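Local coordinates for uncharacterized protein (Archaeoglobus fulgidus, PDB 3LOT) that probably acts as a zinc-dependent beta-keto acid cleavage enzyme, with 3-keto-5-aminohexanoate as the inferred substrate, at residues Pro105-Glu110 / Lys307-Asn313; Asp6-Val10 / Glu299-Leu304. All coordinates share one frame; numbering follows the deposited sequence. Where two conformers were deposited one is given.

Interaction 1 of 2, residues Pro105-Glu110 / Lys307-Asn313; sequences PALKPE and KGKERVN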
loop_
_atom_site.group_PDB
_atom_site.type_symbol
_atom_site.label_atom_id
_atom_site.label_comp_id
_atom_site.label_asym_id
_atom_site.label_seq_id
_atom_site.Cartn_x
_atom_site.Cartn_y
_atom_site.Cartn_z
ATOM N N PRO D 105 -33.907 -20.171 8.064
ATOM C CA PRO D 105 -35.009 -20.487 8.964
ATOM C C PRO D 105 -35.397 -21.973 8.981
ATOM O O PRO D 105 -35.839 -22.490 10.020
ATOM C CB PRO D 105 -36.156 -19.623 8.422
ATOM C CG PRO D 105 -35.744 -19.288 7.033
ATOM C CD PRO D 105 -34.292 -19.104 7.134
ATOM N N ALA D 106 -35.209 -22.658 7.861
ATOM C CA ALA D 106 -35.449 -24.103 7.809
ATOM C C ALA D 106 -34.473 -24.892 8.693
ATOM O O ALA D 106 -34.883 -25.759 9.490
ATOM C CB ALA D 106 -35.423 -24.597 6.378
ATOM N N LEU D 107 -33.178 -24.614 8.544
ATOM C CA LEU D 107 -32.137 -25.390 9.229
ATOM C C LEU D 107 -31.571 -24.739 10.491
ATOM O O LEU D 107 -30.978 -25.434 11.310
ATOM C CB LEU D 107 -30.973 -25.758 8.279
ATOM C CG LEU D 107 -31.136 -26.991 7.365
ATOM C CD1 LEU D 107 -32.275 -26.827 6.463
ATOM C CD2 LEU D 107 -29.869 -27.250 6.590
ATOM N N LYS D 108 -31.730 -23.435 10.648
ATOM C CA LYS D 108 -31.103 -22.690 11.759
ATOM C C LYS D 108 -29.667 -23.121 12.030
ATOM O O LYS D 108 -29.339 -23.593 13.108
ATOM C CB LYS D 108 -31.969 -22.816 13.021
ATOM C CG LYS D 108 -33.391 -22.379 12.835
ATOM C CD LYS D 108 -34.196 -22.636 14.088
ATOM C CE LYS D 108 -35.419 -21.790 14.193
ATOM N NZ LYS D 108 -36.247 -21.838 12.961
ATOM N N PRO D 109 -28.789 -22.994 11.019
ATOM C CA PRO D 109 -27.425 -23.419 11.199
ATOM C C PRO D 109 -26.661 -22.469 12.112
ATOM O O PRO D 109 -27.100 -21.340 12.368
ATOM C CB PRO D 109 -26.828 -23.348 9.768
ATOM C CG PRO D 109 -27.647 -22.288 9.081
ATOM C CD PRO D 109 -29.025 -22.383 9.696
ATOM N N GLU D 110 -25.515 -22.936 12.584
ATOM C CA GLU D 110 -24.639 -22.139 13.429
ATOM C C GLU D 110 -24.046 -20.949 12.690
ATOM O O GLU D 110 -23.810 -19.906 13.291
ATOM C CB GLU D 110 -23.488 -22.984 13.977
ATOM C CG GLU D 110 -23.883 -24.137 14.954
ATOM C CD GLU D 110 -22.665 -24.765 15.601
ATOM O OE1 GLU D 110 -22.081 -25.693 14.993
ATOM O OE2 GLU D 110 -22.258 -24.330 16.698
ATOM N N LYS D 307 -23.336 -21.114 18.304
ATOM C CA LYS D 307 -24.334 -21.537 19.313
ATOM C C LYS D 307 -24.196 -22.964 19.832
ATOM O O LYS D 307 -24.659 -23.284 20.971
ATOM C CB LYS D 307 -25.744 -21.272 18.819
ATOM C CG LYS D 307 -26.269 -22.166 17.698
ATOM C CD LYS D 307 -27.533 -21.594 17.136
ATOM C CE LYS D 307 -27.948 -22.265 15.845
ATOM N NZ LYS D 307 -29.224 -21.711 15.350
ATOM N N GLY D 308 -23.559 -23.826 19.050
ATOM C CA GLY D 308 -23.386 -25.227 19.458
ATOM C C GLY D 308 -23.952 -26.214 18.454
ATOM O O GLY D 308 -24.945 -25.932 17.776
ATOM N N LYS D 309 -23.337 -27.393 18.385
ATOM C CA LYS D 309 -23.647 -28.381 17.314
ATOM C C LYS D 309 -25.068 -28.884 17.380
ATOM O O LYS D 309 -25.683 -29.211 16.357
ATOM C CB LYS D 309 -22.649 -29.580 17.328
ATOM C CG LYS D 309 -22.778 -30.575 18.486
ATOM C CD LYS D 309 -21.573 -31.538 18.538
ATOM C CE LYS D 309 -21.554 -32.379 19.839
ATOM N NZ LYS D 309 -20.187 -32.933 20.245
ATOM N N GLU D 310 -25.594 -28.950 18.589
ATOM C CA GLU D 310 -26.946 -29.467 18.798
ATOM C C GLU D 310 -28.042 -28.395 18.877
ATOM O O GLU D 310 -29.194 -28.731 19.074
ATOM C CB GLU D 310 -26.994 -30.267 20.107
ATOM C CG GLU D 310 -26.181 -31.555 20.106
ATOM C CD GLU D 310 -26.728 -32.578 19.148
ATOM O OE1 GLU D 310 -27.836 -32.402 18.562
ATOM O OE2 GLU D 310 -26.019 -33.562 18.955
ATOM N N ARG D 311 -27.687 -27.123 18.755
ATOM C CA ARG D 311 -28.704 -26.049 18.774
ATOM C C ARG D 311 -29.195 -25.676 17.358
ATOM O O ARG D 311 -29.868 -24.655 17.152
ATOM C CB ARG D 311 -28.205 -24.832 19.579
ATOM C CG ARG D 311 -28.371 -25.059 21.082
ATOM C CD ARG D 311 -27.718 -24.005 21.993
ATOM N NE ARG D 311 -27.783 -24.417 23.395
ATOM C CZ ARG D 311 -28.831 -24.223 24.211
ATOM N NH1 ARG D 311 -29.914 -23.583 23.785
ATOM N NH2 ARG D 311 -28.790 -24.639 25.479
ATOM N N VAL D 312 -28.887 -26.538 16.396
ATOM C CA VAL D 312 -29.325 -26.364 15.023
ATOM C C VAL D 312 -30.666 -27.094 14.870
ATOM O O VAL D 312 -31.075 -27.878 15.758
ATOM C CB VAL D 312 -28.213 -26.856 14.004
ATOM C CG1 VAL D 312 -26.934 -26.123 14.231
ATOM C CG2 VAL D 312 -27.950 -28.376 14.107
ATOM N N ASN D 313 -31.344 -26.844 13.754
ATOM C CA ASN D 313 -32.631 -27.488 13.427
ATOM C C ASN D 313 -32.438 -28.629 12.387
ATOM O O ASN D 313 -33.148 -28.691 11.366
ATOM C CB ASN D 313 -33.555 -26.417 12.860
ATOM C CG ASN D 313 -34.999 -26.633 13.189
ATOM O OD1 ASN D 313 -35.332 -27.315 14.146
ATOM N ND2 ASN D 313 -35.888 -26.023 12.388
HETATM O O HOH W 1 -24.248 -19.734 15.942
#
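The Lys108 side chain passes over Asn313 where the chain leaves helix 103-107. Followed outward, Lys108 CB lies 3.9 Å from Asn313 CB and beside Lys307 NZ, CG runs past the same Asn313 carbon, and Lys108 CD is still 4.0 Å from Asn313 CB; three successive lysine carbons thus pass over one carbon. The bend at the last torsion (chi4 51°) turns the ammonium back to its own helix, where Lys108 NZ meets Pro105 O at 3.0 Å on an in-plane lone pair and also hydrogen-bonds Asn167 OD1. Lys108 is the first residue to leave helical geometry, with positive phi, and residues 307-313 take up three successive carbonyls at this helix C-terminus. Asn313 ND2 reaches Ala106 O, also hydrogen-bonded by Arg69, at 3.1 Å from 40° above the carbonyl plane, and Asn313 N reaches Leu107 O at 2.8 Å. Lys307, extended beyond CG, puts NZ 2.9 Å from Lys108 O. Glu110 anchors the other end: Gly308 N donates to Glu110 OE2 at 2.7 Å on its anti side, 34° out of the carboxylate plane, while OE1 forms a salt bridge with Arg301. Val312 CG1 rests 3.7 Å from Glu110 CG, and a water bridges Glu110 O and Lys307 N. The C-terminal tail therefore runs along the connection into strand 111-115: Leu107 and Val312 pack on helix 65-78, Pro109 and Glu110 on strand 82-85.

Interaction 2 of 2, residues Asp6-Val10 / Glu299-Leu304; sequences DVVIV and EVREIL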
loop_
_atom_site.group_PDB
_atom_site.type_symbol
_atom_site.label_atom_id
_atom_site.label_comp_id
_atom_site.label_asym_id
_atom_site.label_seq_id
_atom_site.Cartn_x
_atom_site.Cartn_y
_atom_site.Cartn_z
ATOM N N ASP D 6 -1.804 -18.858 17.615
ATOM C CA ASP D 6 -1.230 -20.016 16.931
ATOM C C ASP D 6 -2.287 -21.053 16.485
ATOM O O ASP D 6 -1.935 -22.138 16.058
ATOM C CB ASP D 6 -0.195 -20.670 17.855
ATOM C CG ASP D 6 -0.829 -21.493 18.964
ATOM O OD1 ASP D 6 -1.652 -20.920 19.731
ATOM O OD2 ASP D 6 -0.515 -22.725 19.048
ATOM N N VAL D 7 -3.574 -20.711 16.613
ATOM C CA VAL D 7 -4.650 -21.574 16.169
ATOM C C VAL D 7 -5.316 -20.954 14.932
ATOM O O VAL D 7 -5.815 -19.816 14.994
ATOM C CB VAL D 7 -5.715 -21.823 17.272
ATOM C CG1 VAL D 7 -6.852 -22.700 16.701
ATOM C CG2 VAL D 7 -5.090 -22.484 18.519
ATOM N N VAL D 8 -5.348 -21.745 13.854
ATOM C CA VAL D 8 -5.859 -21.339 12.553
ATOM C C VAL D 8 -7.116 -22.161 12.276
ATOM O O VAL D 8 -7.074 -23.411 12.358
ATOM C CB VAL D 8 -4.822 -21.597 11.410
ATOM C CG1 VAL D 8 -5.411 -21.275 10.008
ATOM C CG2 VAL D 8 -3.594 -20.802 11.631
ATOM N N ILE D 9 -8.225 -21.471 11.972
ATOM C CA ILE D 9 -9.441 -22.126 11.456
ATOM C C ILE D 9 -9.233 -22.485 9.980
ATOM O O ILE D 9 -9.025 -21.611 9.156
ATOM C CB ILE D 9 -10.707 -21.241 11.609
ATOM C CG1 ILE D 9 -10.912 -20.861 13.085
ATOM C CG2 ILE D 9 -11.948 -21.958 11.012
ATOM C CD1 ILE D 9 -12.158 -19.949 13.346
ATOM N N VAL D 10 -9.184 -23.773 9.670
ATOM C CA VAL D 10 -9.217 -24.262 8.303
ATOM C C VAL D 10 -10.648 -24.687 7.908
ATOM O O VAL D 10 -11.234 -25.634 8.514
ATOM C CB VAL D 10 -8.257 -25.425 8.120
ATOM C CG1 VAL D 10 -8.192 -25.815 6.608
ATOM C CG2 VAL D 10 -6.821 -25.042 8.605
ATOM N N GLU D 299 -13.240 -25.461 19.091
ATOM C CA GLU D 299 -12.422 -24.249 19.062
ATOM C C GLU D 299 -12.979 -23.218 18.076
ATOM O O GLU D 299 -13.058 -22.042 18.380
ATOM C CB GLU D 299 -10.964 -24.616 18.733
ATOM C CG GLU D 299 -10.284 -25.249 19.920
ATOM C CD GLU D 299 -8.900 -25.844 19.641
ATOM O OE1 GLU D 299 -8.537 -26.090 18.481
ATOM O OE2 GLU D 299 -8.154 -26.089 20.617
ATOM N N VAL D 300 -13.416 -23.686 16.908
ATOM C CA VAL D 300 -14.060 -22.834 15.953
ATOM C C VAL D 300 -15.293 -22.163 16.613
ATOM O O VAL D 300 -15.515 -20.935 16.515
ATOM C CB VAL D 300 -14.475 -23.616 14.669
ATOM C CG1 VAL D 300 -15.497 -22.760 13.839
ATOM C CG2 VAL D 300 -13.201 -24.002 13.822
ATOM N N ARG D 301 -16.107 -22.966 17.284
ATOM C CA ARG D 301 -17.283 -22.435 17.954
ATOM C C ARG D 301 -16.918 -21.337 18.980
ATOM O O ARG D 301 -17.614 -20.316 19.079
ATOM C CB ARG D 301 -18.057 -23.580 18.618
ATOM C CG ARG D 301 -18.776 -24.461 17.618
ATOM C CD ARG D 301 -19.618 -25.597 18.278
ATOM N NE ARG D 301 -20.237 -26.315 17.169
ATOM C CZ ARG D 301 -19.741 -27.398 16.585
ATOM N NH1 ARG D 301 -18.700 -28.038 17.078
ATOM N NH2 ARG D 301 -20.373 -27.907 15.549
ATOM N N GLU D 302 -15.841 -21.534 19.729
ATOM C CA GLU D 302 -15.462 -20.571 20.778
ATOM C C GLU D 302 -14.857 -19.340 20.118
ATOM O O GLU D 302 -15.098 -18.212 20.560
ATOM C CB GLU D 302 -14.502 -21.219 21.791
ATOM C CG GLU D 302 -14.135 -20.347 23.010
ATOM C CD GLU D 302 -13.057 -19.291 22.714
ATOM O OE1 GLU D 302 -12.241 -19.509 21.783
ATOM O OE2 GLU D 302 -13.034 -18.227 23.391
ATOM N N ILE D 303 -14.074 -19.545 19.066
ATOM C CA ILE D 303 -13.453 -18.433 18.373
ATOM C C ILE D 303 -14.493 -17.537 17.719
ATOM O O ILE D 303 -14.447 -16.336 17.915
ATOM C CB ILE D 303 -12.435 -18.887 17.304
ATOM C CG1 ILE D 303 -11.211 -19.537 17.975
ATOM C CG2 ILE D 303 -12.039 -17.719 16.421
ATOM C CD1 ILE D 303 -10.272 -20.257 17.004
ATOM N N LEU D 304 -15.458 -18.099 17.002
ATOM C CA LEU D 304 -16.493 -17.286 16.318
ATOM C C LEU D 304 -17.767 -17.020 17.159
ATOM O O LEU D 304 -18.666 -16.304 16.712
ATOM C CB LEU D 304 -16.881 -17.974 15.037
ATOM C CG LEU D 304 -15.691 -18.248 14.116
ATOM C CD1 LEU D 304 -16.169 -18.991 12.853
ATOM C CD2 LEU D 304 -15.027 -16.924 13.765
#
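Ile9 and Ile303 reach toward each other tip to tip, with Ile9 CD1 3.8 Å from Ile303 CG2. Leu304 meets the same methyl in the same manner, its branch carbon CG standing 4.0 Å from Ile9 CD1. This convergence follows from the extended Ile9 chain (chi2 179°), which carries CD1 out to the helix. The other branch takes a different neighbour: Ile9 CG2 lies 3.7 Å from Val300 CG2, the two side chains crossing obliquely. Ile9 is thus held by three residues on one face of helix 297-304, and an alanine here would probably leave Ile303 and Leu304 without their common partner and open a gap between strand and helix. Val7, two residues earlier and pointing the same way, adds a looser contact, Val7 CG1 to Ile303 CD1 at 4.2 Å. Glu299 crosses Val7 at about a right angle, but its carboxylate is engaged by Thr296 N and Arg293. Ile9 and Leu304 also touch Arg198 of strand 197-203, and Val300 touches Val82 of strand 82-85, which places the helix at the N-terminal ends of the barrel strands. With no hydrogen bond between the segments, their association rests on buried hydrocarbon surfaces and the fit of branched side chains.

Overall arrangement
From the N terminus, the chain enters the TIM-barrel fold through strand 7-13, whose start, residues 6-10, is packed against by the last helix, 297-304; interaction 2 closes this loop of 288 intervening residues. Residues 105-110 come next, leading into strand 111-115, and are met by the tail 307-313, so interaction 1 closes a loop of 196 residues. The segments alternate, so the two loops cross rather than nest. Their centres are 18 Å apart, yet they touch, meeting at the salt bridge between Glu110 and Arg301. Together they fasten the C-terminal helix and tail to the first strand and to the helix 103-107 connection.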